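MIX1 (Leishmania major, PDB 3HA4) is of unknown function but forms a homodimer and probably serves as a membrane-anchored, TPR-like helical scaffold that mediates protein-protein interactions. Local coordinates at residues 95-106 against 132-142; 37-45 against 71-79. All blocks are in the same frame, centred on the assembly; numbering follows the deposited sequence.

Interaction 1 (95-106 against 132-142)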
loop_
_atom_site.group_PDB
_atom_site.type_symbol
_atom_site.label_atom_id
_atom_site.label_comp_id
_atom_site.label_asym_id
_atom_site.label_seq_id
_atom_site.Cartn_x
_atom_site.Cartn_y
_atom_site.Cartn_z
ATOM N N ASP A 95 -11.466 -2.711 16.907
ATOM C CA ASP A 95 -11.287 -4.127 16.763
ATOM C C ASP A 95 -12.303 -4.680 15.837
ATOM O O ASP A 95 -12.103 -5.672 15.237
ATOM C CB ASP A 95 -11.342 -4.836 18.097
ATOM C CG ASP A 95 -10.607 -6.144 18.090
ATOM O OD1 ASP A 95 -9.384 -6.137 18.058
ATOM O OD2 ASP A 95 -11.256 -7.178 18.123
ATOM N N GLU A 96 -13.399 -4.011 15.646
ATOM C CA GLU A 96 -14.341 -4.475 14.666
ATOM C C GLU A 96 -13.907 -4.163 13.263
ATOM O O GLU A 96 -14.162 -4.908 12.378
ATOM C CB GLU A 96 -15.716 -3.919 14.926
ATOM C CG GLU A 96 -16.852 -4.740 14.362
ATOM C CD GLU A 96 -16.757 -6.229 14.656
ATOM O OE1 GLU A 96 -16.522 -6.610 15.819
ATOM O OE2 GLU A 96 -16.922 -7.019 13.718
ATOM N N MET A 97 -13.239 -3.046 13.081
ATOM C CA MET A 97 -12.681 -2.664 11.808
ATOM C C MET A 97 -11.590 -3.605 11.389
ATOM O O MET A 97 -11.471 -3.920 10.267
ATOM C CB MET A 97 -12.135 -1.251 11.865
ATOM C CG MET A 97 -11.697 -0.729 10.551
ATOM S SD MET A 97 -10.862 0.786 10.597
ATOM C CE MET A 97 -10.133 0.766 9.029
ATOM N N ARG A 98 -10.800 -4.026 12.343
ATOM C CA ARG A 98 -9.745 -4.970 12.193
ATOM C C ARG A 98 -10.251 -6.262 11.624
ATOM O O ARG A 98 -9.671 -6.842 10.743
ATOM C CB ARG A 98 -9.206 -5.205 13.579
ATOM C CG ARG A 98 -7.998 -6.026 13.720
ATOM C CD ARG A 98 -7.966 -6.664 15.058
ATOM N NE ARG A 98 -7.836 -8.082 14.874
ATOM C CZ ARG A 98 -8.621 -8.995 15.386
ATOM N NH1 ARG A 98 -9.588 -8.663 16.175
ATOM N NH2 ARG A 98 -8.403 -10.255 15.109
ATOM N N LYS A 99 -11.373 -6.693 12.153
ATOM C CA LYS A 99 -12.012 -7.908 11.770
ATOM C C LYS A 99 -12.581 -7.848 10.404
ATOM O O LYS A 99 -12.632 -8.830 9.744
ATOM C CB LYS A 99 -13.105 -8.232 12.750
ATOM C CG LYS A 99 -12.583 -8.828 13.979
ATOM C CD LYS A 99 -13.660 -9.184 14.922
ATOM C CE LYS A 99 -13.094 -9.521 16.258
ATOM N NZ LYS A 99 -14.091 -10.025 17.200
ATOM N N GLU A 100 -13.015 -6.675 9.988
ATOM C CA GLU A 100 -13.543 -6.487 8.645
ATOM C C GLU A 100 -12.446 -6.414 7.601
ATOM O O GLU A 100 -12.569 -7.004 6.535
ATOM C CB GLU A 100 -14.407 -5.234 8.592
ATOM C CG GLU A 100 -15.610 -5.315 9.494
ATOM C CD GLU A 100 -16.347 -4.002 9.594
ATOM O OE1 GLU A 100 -15.761 -2.952 9.253
ATOM O OE2 GLU A 100 -17.520 -4.032 10.016
ATOM N N VAL A 101 -11.374 -5.693 7.907
ATOM C CA VAL A 101 -10.225 -5.645 7.009
ATOM C C VAL A 101 -9.659 -7.054 6.834
ATOM O O VAL A 101 -9.349 -7.479 5.713
ATOM C CB VAL A 101 -9.132 -4.698 7.522
ATOM C CG1 VAL A 101 -7.953 -4.669 6.564
ATOM C CG2 VAL A 101 -9.700 -3.304 7.698
ATOM N N LEU A 102 -9.547 -7.775 7.946
ATOM C CA LEU A 102 -9.122 -9.166 7.923
ATOM C C LEU A 102 -10.044 -9.977 6.994
ATOM O O LEU A 102 -9.586 -10.604 6.039
ATOM C CB LEU A 102 -9.086 -9.749 9.341
ATOM C CG LEU A 102 -8.920 -11.273 9.440
ATOM C CD1 LEU A 102 -7.659 -11.734 8.721
ATOM C CD2 LEU A 102 -8.929 -11.759 10.896
ATOM N N MET A 103 -11.348 -9.918 7.251
ATOM C CA MET A 103 -12.325 -10.588 6.400
ATOM C C MET A 103 -12.182 -10.282 4.897
ATOM O O MET A 103 -12.233 -11.196 4.061
ATOM C CB MET A 103 -13.739 -10.271 6.864
ATOM C CG MET A 103 -14.810 -11.171 6.272
ATOM S SD MET A 103 -16.481 -10.762 6.837
ATOM C CE MET A 103 -16.188 -10.487 8.585
ATOM N N GLN A 104 -12.008 -9.010 4.537
ATOM C CA GLN A 104 -11.874 -8.694 3.113
ATOM C C GLN A 104 -10.590 -9.263 2.491
ATOM O O GLN A 104 -10.613 -9.753 1.362
ATOM C CB GLN A 104 -11.995 -7.199 2.840
ATOM C CG GLN A 104 -11.512 -6.810 1.454
ATOM C CD GLN A 104 -12.165 -5.549 0.935
ATOM O OE1 GLN A 104 -13.245 -5.177 1.375
ATOM N NE2 GLN A 104 -11.520 -4.899 -0.015
ATOM N N LEU A 105 -9.482 -9.184 3.228
ATOM C CA LEU A 105 -8.214 -9.744 2.762
ATOM C C LEU A 105 -8.357 -11.249 2.587
ATOM O O LEU A 105 -7.868 -11.808 1.613
ATOM C CB LEU A 105 -7.061 -9.409 3.716
ATOM C CG LEU A 105 -6.507 -7.984 3.574
ATOM C CD1 LEU A 105 -5.566 -7.639 4.711
ATOM C CD2 LEU A 105 -5.817 -7.848 2.255
ATOM N N LEU A 106 -9.059 -11.889 3.517
ATOM C CA LEU A 106 -9.282 -13.327 3.439
ATOM C C LEU A 106 -10.135 -13.695 2.226
ATOM O O LEU A 106 -9.869 -14.715 1.575
ATOM C CB LEU A 106 -9.885 -13.882 4.741
ATOM C CG LEU A 106 -8.931 -13.981 5.937
ATOM C CD1 LEU A 106 -9.655 -14.468 7.179
ATOM C CD2 LEU A 106 -7.737 -14.883 5.622
ATOM N N ALA A 132 -0.182 -9.771 5.928
ATOM C CA ALA A 132 -1.093 -8.799 6.519
ATOM C C ALA A 132 -2.158 -9.508 7.353
ATOM O O ALA A 132 -2.561 -9.019 8.413
ATOM C CB ALA A 132 -1.737 -7.941 5.439
ATOM N N VAL A 133 -2.605 -10.662 6.864
ATOM C CA VAL A 133 -3.588 -11.465 7.573
ATOM C C VAL A 133 -3.070 -11.863 8.956
ATOM O O VAL A 133 -3.773 -11.701 9.960
ATOM C CB VAL A 133 -3.987 -12.709 6.753
ATOM C CG1 VAL A 133 -4.740 -13.709 7.618
ATOM C CG2 VAL A 133 -4.845 -12.296 5.577
ATOM N N ASP A 134 -1.833 -12.362 8.998
ATOM C CA ASP A 134 -1.145 -12.671 10.259
ATOM C C ASP A 134 -1.133 -11.462 11.170
ATOM O O ASP A 134 -1.467 -11.561 12.354
ATOM C CB ASP A 134 0.315 -13.087 10.016
ATOM C CG ASP A 134 0.463 -14.535 9.638
ATOM O OD1 ASP A 134 -0.555 -15.263 9.551
ATOM O OD2 ASP A 134 1.622 -14.948 9.431
ATOM N N ASP A 135 -0.702 -10.331 10.618
ATOM C CA ASP A 135 -0.637 -9.098 11.384
ATOM C C ASP A 135 -1.988 -8.834 12.032
ATOM O O ASP A 135 -2.075 -8.606 13.240
ATOM C CB ASP A 135 -0.210 -7.931 10.494
ATOM C CG ASP A 135 1.275 -7.932 10.224
ATOM O OD1 ASP A 135 2.001 -8.565 11.015
ATOM O OD2 ASP A 135 1.721 -7.306 9.240
ATOM N N LEU A 136 -3.046 -8.904 11.230
ATOM C CA LEU A 136 -4.378 -8.653 11.751
ATOM C C LEU A 136 -4.721 -9.678 12.814
ATOM O O LEU A 136 -5.088 -9.320 13.930
ATOM C CB LEU A 136 -5.405 -8.639 10.621
ATOM C CG LEU A 136 -5.214 -7.449 9.674
ATOM C CD1 LEU A 136 -5.956 -7.619 8.329
ATOM C CD2 LEU A 136 -5.628 -6.153 10.406
ATOM N N GLU A 137 -4.607 -10.936 12.486
ATOM C CA GLU A 137 -4.852 -11.984 13.441
ATOM C C GLU A 137 -4.102 -11.792 14.763
ATOM O O GLU A 137 -4.626 -12.057 15.807
ATOM C CB GLU A 137 -4.537 -13.334 12.814
ATOM C CG GLU A 137 -5.452 -13.790 11.713
ATOM C CD GLU A 137 -6.695 -14.369 12.234
ATOM O OE1 GLU A 137 -6.878 -14.292 13.422
ATOM O OE2 GLU A 137 -7.501 -14.877 11.480
ATOM N N ASN A 138 -2.879 -11.294 14.690
ATOM C CA ASN A 138 -2.056 -11.115 15.888
ATOM C C ASN A 138 -2.398 -9.864 16.699
ATOM O O ASN A 138 -1.846 -9.624 17.771
ATOM C CB ASN A 138 -0.568 -11.145 15.520
ATOM C CG ASN A 138 -0.017 -12.558 15.470
ATOM O OD1 ASN A 138 -0.328 -13.377 16.330
ATOM N ND2 ASN A 138 0.799 -12.850 14.465
ATOM N N MET A 139 -3.345 -9.097 16.186
ATOM C CA MET A 139 -3.646 -7.783 16.709
ATOM C C MET A 139 -4.887 -7.848 17.585
ATOM O O MET A 139 -5.858 -8.532 17.246
ATOM C CB MET A 139 -3.892 -6.851 15.522
ATOM C CG MET A 139 -3.643 -5.393 15.747
ATOM S SD MET A 139 -3.918 -4.472 14.213
ATOM C CE MET A 139 -2.539 -5.028 13.200
ATOM N N ASP A 140 -4.841 -7.158 18.723
ATOM C CA ASP A 140 -6.042 -6.867 19.512
ATOM C C ASP A 140 -6.084 -5.371 19.844
ATOM O O ASP A 140 -5.169 -4.828 20.469
ATOM C CB ASP A 140 -6.123 -7.718 20.784
ATOM C CG ASP A 140 -7.475 -7.598 21.491
ATOM O OD1 ASP A 140 -8.254 -6.675 21.169
ATOM O OD2 ASP A 140 -7.763 -8.435 22.371
ATOM N N LEU A 141 -7.152 -4.717 19.397
ATOM C CA LEU A 141 -7.262 -3.269 19.450
ATOM C C LEU A 141 -8.357 -2.833 20.418
ATOM O O LEU A 141 -8.776 -1.671 20.423
ATOM C CB LEU A 141 -7.545 -2.720 18.050
ATOM C CG LEU A 141 -6.528 -3.135 16.984
ATOM C CD1 LEU A 141 -7.015 -2.771 15.594
ATOM C CD2 LEU A 141 -5.163 -2.517 17.259
ATOM N N ASN A 142 -8.834 -3.772 21.228
ATOM C CA ASN A 142 -9.734 -3.422 22.313
ATOM C C ASN A 142 -8.945 -2.672 23.382
ATOM O O ASN A 142 -7.757 -2.938 23.587
ATOM C CB ASN A 142 -10.407 -4.668 22.893
ATOM C CG ASN A 142 -11.444 -5.273 21.945
ATOM O OD1 ASN A 142 -12.455 -4.642 21.614
ATOM N ND2 ASN A 142 -11.198 -6.510 21.516
#

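Interaction 2 (37-45 against 71-79)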
loop_
_atom_site.group_PDB
_atom_site.type_symbol
_atom_site.label_atom_id
_atom_site.label_comp_id
_atom_site.label_asym_id
_atom_site.label_seq_id
_atom_site.Cartn_x
_atom_site.Cartn_y
_atom_site.Cartn_z
ATOM N N LEU A 37 -9.106 7.447 -3.453
ATOM C CA LEU A 37 -9.361 6.763 -2.213
ATOM C C LEU A 37 -8.123 6.114 -1.665
ATOM O O LEU A 37 -7.852 6.177 -0.506
ATOM C CB LEU A 37 -10.454 5.738 -2.421
ATOM C CG LEU A 37 -10.975 4.986 -1.220
ATOM C CD1 LEU A 37 -11.421 5.888 -0.162
ATOM C CD2 LEU A 37 -12.024 4.025 -1.569
ATOM N N HIS A 38 -7.353 5.499 -2.526
ATOM C CA HIS A 38 -6.103 4.947 -2.128
ATOM C C HIS A 38 -5.168 6.047 -1.694
ATOM O O HIS A 38 -4.497 5.934 -0.726
ATOM C CB HIS A 38 -5.510 4.135 -3.252
ATOM C CG HIS A 38 -4.111 3.699 -2.999
ATOM N ND1 HIS A 38 -3.031 4.490 -3.276
ATOM C CD2 HIS A 38 -3.614 2.558 -2.490
ATOM C CE1 HIS A 38 -1.930 3.856 -2.950
ATOM N NE2 HIS A 38 -2.256 2.682 -2.473
ATOM N N GLN A 39 -5.153 7.126 -2.427
ATOM C CA GLN A 39 -4.359 8.302 -2.097
ATOM C C GLN A 39 -4.756 8.941 -0.752
ATOM O O GLN A 39 -3.898 9.401 0.007
ATOM C CB GLN A 39 -4.417 9.316 -3.234
ATOM C CG GLN A 39 -3.572 10.556 -3.026
ATOM C CD GLN A 39 -3.739 11.554 -4.164
ATOM O OE1 GLN A 39 -2.775 11.922 -4.835
ATOM N NE2 GLN A 39 -4.974 11.975 -4.398
ATOM N N ARG A 40 -6.025 8.913 -0.425
ATOM C CA ARG A 40 -6.497 9.463 0.810
ATOM C C ARG A 40 -6.125 8.615 1.987
ATOM O O ARG A 40 -5.850 9.085 3.050
ATOM C CB ARG A 40 -7.988 9.600 0.734
ATOM C CG ARG A 40 -8.408 10.940 0.406
ATOM C CD ARG A 40 -9.785 11.065 -0.074
ATOM N NE ARG A 40 -9.889 12.316 -0.785
ATOM C CZ ARG A 40 -11.017 12.901 -1.146
ATOM N NH1 ARG A 40 -12.168 12.347 -0.872
ATOM N NH2 ARG A 40 -10.990 14.039 -1.782
ATOM N N VAL A 41 -6.116 7.330 1.767
ATOM C CA VAL A 41 -5.815 6.377 2.800
ATOM C C VAL A 41 -4.337 6.350 3.097
ATOM O O VAL A 41 -3.928 6.101 4.189
ATOM C CB VAL A 41 -6.287 4.987 2.399
ATOM C CG1 VAL A 41 -5.675 3.953 3.247
ATOM C CG2 VAL A 41 -7.755 4.898 2.467
ATOM N N VAL A 42 -3.545 6.645 2.095
ATOM C CA VAL A 42 -2.120 6.639 2.231
ATOM C C VAL A 42 -1.558 7.832 2.972
ATOM O O VAL A 42 -0.469 7.775 3.450
ATOM C CB VAL A 42 -1.449 6.500 0.896
ATOM C CG1 VAL A 42 -0.055 6.781 1.020
ATOM C CG2 VAL A 42 -1.627 5.169 0.377
ATOM N N LEU A 43 -2.328 8.884 3.051
ATOM C CA LEU A 43 -1.986 10.086 3.743
ATOM C C LEU A 43 -2.073 9.858 5.221
ATOM O O LEU A 43 -1.479 10.545 5.983
ATOM C CB LEU A 43 -3.007 11.129 3.380
ATOM C CG LEU A 43 -2.821 12.486 2.750
ATOM C CD1 LEU A 43 -1.593 12.700 1.999
ATOM C CD2 LEU A 43 -3.983 12.703 1.926
ATOM N N LEU A 44 -2.834 8.873 5.624
ATOM C CA LEU A 44 -3.110 8.683 7.015
ATOM C C LEU A 44 -1.920 8.294 7.842
ATOM O O LEU A 44 -1.765 8.771 8.919
ATOM C CB LEU A 44 -4.211 7.663 7.212
ATOM C CG LEU A 44 -5.617 8.054 6.869
ATOM C CD1 LEU A 44 -6.433 6.843 6.822
ATOM C CD2 LEU A 44 -6.087 8.914 7.892
ATOM N N ARG A 45 -1.089 7.408 7.349
ATOM C CA ARG A 45 0.022 6.934 8.131
ATOM C C ARG A 45 1.061 7.984 8.383
ATOM O O ARG A 45 1.909 7.825 9.217
ATOM C CB ARG A 45 0.669 5.745 7.465
ATOM C CG ARG A 45 0.940 4.604 8.394
ATOM C CD ARG A 45 0.985 3.344 7.627
ATOM N NE ARG A 45 2.293 3.070 7.068
ATOM C CZ ARG A 45 2.509 2.684 5.824
ATOM N NH1 ARG A 45 1.519 2.523 4.973
ATOM N NH2 ARG A 45 3.733 2.470 5.436
ATOM N N ILE A 71 -5.827 -1.379 -0.541
ATOM C CA ILE A 71 -6.291 -0.475 0.489
ATOM C C ILE A 71 -6.337 -1.165 1.858
ATOM O O ILE A 71 -5.868 -0.602 2.846
ATOM C CB ILE A 71 -7.619 0.197 0.088
ATOM C CG1 ILE A 71 -7.339 1.213 -1.026
ATOM C CG2 ILE A 71 -8.286 0.858 1.304
ATOM C CD1 ILE A 71 -8.547 1.990 -1.512
ATOM N N PRO A 72 -6.879 -2.397 1.919
ATOM C CA PRO A 72 -6.840 -3.145 3.189
ATOM C C PRO A 72 -5.424 -3.361 3.723
ATOM O O PRO A 72 -5.212 -3.319 4.936
ATOM C CB PRO A 72 -7.496 -4.475 2.828
ATOM C CG PRO A 72 -8.464 -4.098 1.744
ATOM C CD PRO A 72 -7.747 -3.055 0.927
ATOM N N LEU A 73 -4.471 -3.586 2.827
ATOM C CA LEU A 73 -3.074 -3.674 3.216
ATOM C C LEU A 73 -2.623 -2.363 3.883
ATOM O O LEU A 73 -2.014 -2.366 4.953
ATOM C CB LEU A 73 -2.213 -3.979 1.988
ATOM C CG LEU A 73 -0.709 -4.163 2.182
ATOM C CD1 LEU A 73 -0.449 -5.445 2.932
ATOM C CD2 LEU A 73 -0.004 -4.166 0.840
ATOM N N GLU A 74 -2.945 -1.240 3.251
ATOM C CA GLU A 74 -2.582 0.075 3.780
ATOM C C GLU A 74 -3.265 0.359 5.129
ATOM O O GLU A 74 -2.622 0.816 6.081
ATOM C CB GLU A 74 -2.916 1.152 2.758
ATOM C CG GLU A 74 -2.004 2.346 2.815
ATOM C CD GLU A 74 -0.559 1.964 2.577
ATOM O OE1 GLU A 74 -0.135 1.824 1.399
ATOM O OE2 GLU A 74 0.153 1.805 3.586
ATOM N N LEU A 75 -4.560 0.073 5.212
ATOM C CA LEU A 75 -5.280 0.161 6.475
ATOM C C LEU A 75 -4.670 -0.718 7.573
ATOM O O LEU A 75 -4.637 -0.326 8.746
ATOM C CB LEU A 75 -6.751 -0.202 6.264
ATOM C CG LEU A 75 -7.774 0.916 6.071
ATOM C CD1 LEU A 75 -7.121 2.278 5.969
ATOM C CD2 LEU A 75 -8.618 0.625 4.861
ATOM N N THR A 76 -4.193 -1.908 7.201
ATOM C CA THR A 76 -3.534 -2.779 8.164
ATOM C C THR A 76 -2.333 -2.071 8.788
ATOM O O THR A 76 -2.143 -2.125 10.000
ATOM C CB THR A 76 -3.068 -4.103 7.540
ATOM O OG1 THR A 76 -4.200 -4.831 7.066
ATOM C CG2 THR A 76 -2.347 -4.946 8.573
ATOM N N GLN A 77 -1.526 -1.410 7.958
ATOM C CA GLN A 77 -0.420 -0.592 8.478
ATOM C C GLN A 77 -0.934 0.528 9.393
ATOM O O GLN A 77 -0.316 0.821 10.417
ATOM C CB GLN A 77 0.443 0.004 7.350
ATOM C CG GLN A 77 0.888 -0.983 6.276
ATOM C CD GLN A 77 1.234 -2.363 6.835
ATOM O OE1 GLN A 77 1.937 -2.499 7.841
ATOM N NE2 GLN A 77 0.729 -3.392 6.178
ATOM N N VAL A 78 -2.057 1.154 9.030
ATOM C CA VAL A 78 -2.684 2.126 9.932
ATOM C C VAL A 78 -3.046 1.484 11.278
ATOM O O VAL A 78 -2.693 2.008 12.326
ATOM C CB VAL A 78 -3.901 2.859 9.299
ATOM C CG1 VAL A 78 -4.582 3.757 10.317
ATOM C CG2 VAL A 78 -3.463 3.682 8.101
ATOM N N LEU A 79 -3.721 0.338 11.254
ATOM C CA LEU A 79 -4.048 -0.365 12.499
ATOM C C LEU A 79 -2.796 -0.857 13.249
ATOM O O LEU A 79 -2.721 -0.773 14.474
ATOM C CB LEU A 79 -4.994 -1.528 12.228
ATOM C CG LEU A 79 -6.282 -1.128 11.526
ATOM C CD1 LEU A 79 -7.125 -2.356 11.177
ATOM C CD2 LEU A 79 -7.037 -0.169 12.418
HETATM O O HOH W 1 -0.092 1.545 -1.328
#

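Interaction 1 (95-106 against 132-142)
With chi1 at -173°, Arg98 sets CG anti to its backbone nitrogen, and a bend farther out along the side chain turns the guanidinium over the chain that leaves helix 123-137. Two helices of this TPR-like all-helical fold pack here nearly antiparallel, their axes 9.6 Å apart at an angle of 155°. The knob is Leu136, seated in a hole made by Arg98, Val101, Leu102 and Leu105; its CD1 presses on the backbone of Leu102, 3.5 Å from CA, and meets Leu105 CD1 at 3.6 Å, the two side chains crossing at about a right angle. Farther along, Val133 CG1 touches both Leu102 CD1 and Leu106 CD2.

Polar groups take over where helix 123-137 ends. Arg98 NE donates to Leu136 O (3.2 Å), lying above the carbonyl plane, while Met139 N reaches the same oxygen from the opposite face. The carbonyl of Met139 sits over one face of the guanidinium, near its rim. Within helix 94-109, Asp95 OD2 forms a salt bridge with Arg98 NH1 at 3.0 Å, which helps to fix the rotation of both groups. Asp140 OD1 accepts from Asn142 N and closes an Asx turn. Inside that turn, Leu141 N points almost straight at Asp95 OD1 (3.0 Å, 173°), meeting it on the anti side, out of the carboxylate plane.

Interaction 2 (37-45 against 71-79)
Ile71 reaches across to helix 34-42 with its CD1 end, which lies 3.9 Å from Leu37 CG, the two side chains crossing at about a right angle. Its CG1 comes up to the edge of the His38 ring, close to the ring plane, and its CG2 faces Val41. One turn on, Val41 directs CG1 at Leu75 CD1 (3.5 Å), again with the side chains crossed, while the same methyl rests against Glu74 CB as the valine and the glutamate slide past each other in opposite directions. Val42 CG2 touches Glu74 CG at 3.7 Å and also covers one face of the His38 ring, offset toward the rim.

The bend of Glu74 at chi2 (59°) turns its carboxylate past Val42 CG2 toward a water and Arg45. The water, in the plane of the His38 ring, joins His38 NE2 to Glu74 OE1, 2.7 Å from each, and donates to the carboxylate. Arg45 lies side by side with Gln77, pointing the same way: Arg45 CD is 3.4 Å from Gln77 CB, and Gln77 CG lies over one face of the guanidinium. Arg45 and Glu74 are modelled as a salt bridge, with guanidinium and carboxylate planes 18° apart, but the placement of the paired atoms is doubtful. Arg45 NH2 is also placed to pair with Glu74 of the second subunit, with the same reservation about that carboxylate, and His38 packs on Ile128 of that subunit.

Gln77 itself is turned back on its own helix, NE2 donating to Leu73 O. Segments 37-42 and 71-79 run nearly parallel, 12° apart, with helix 54-64 intervening in sequence, consistent with the packing of alternate helices in a TPR-like helix-turn-helix array, here contributing to the interface with the second subunit.

How the interactions relate
From the N terminus, interaction 2 comes first: residues 71-79 return to residues 37-45 after 25 intervening residues that include helix 54-64. Interaction 1 opens only after that loop has closed, residues 132-142 returning to 95-106 across another 25 residues. The two loops therefore follow in series, neither nested nor crossed. Their centres lie 14 Å apart, yet they touch through helix 70-81, where Pro72 packs on Val101, Gln104 and Leu105, Thr76 on Leu136, and Leu79 on Met139. Helix 70-81 thus joins helix 34-42 to helices 94-109 and 123-137, while Trp58 of helix 54-64 reaches both Val101 and Leu75.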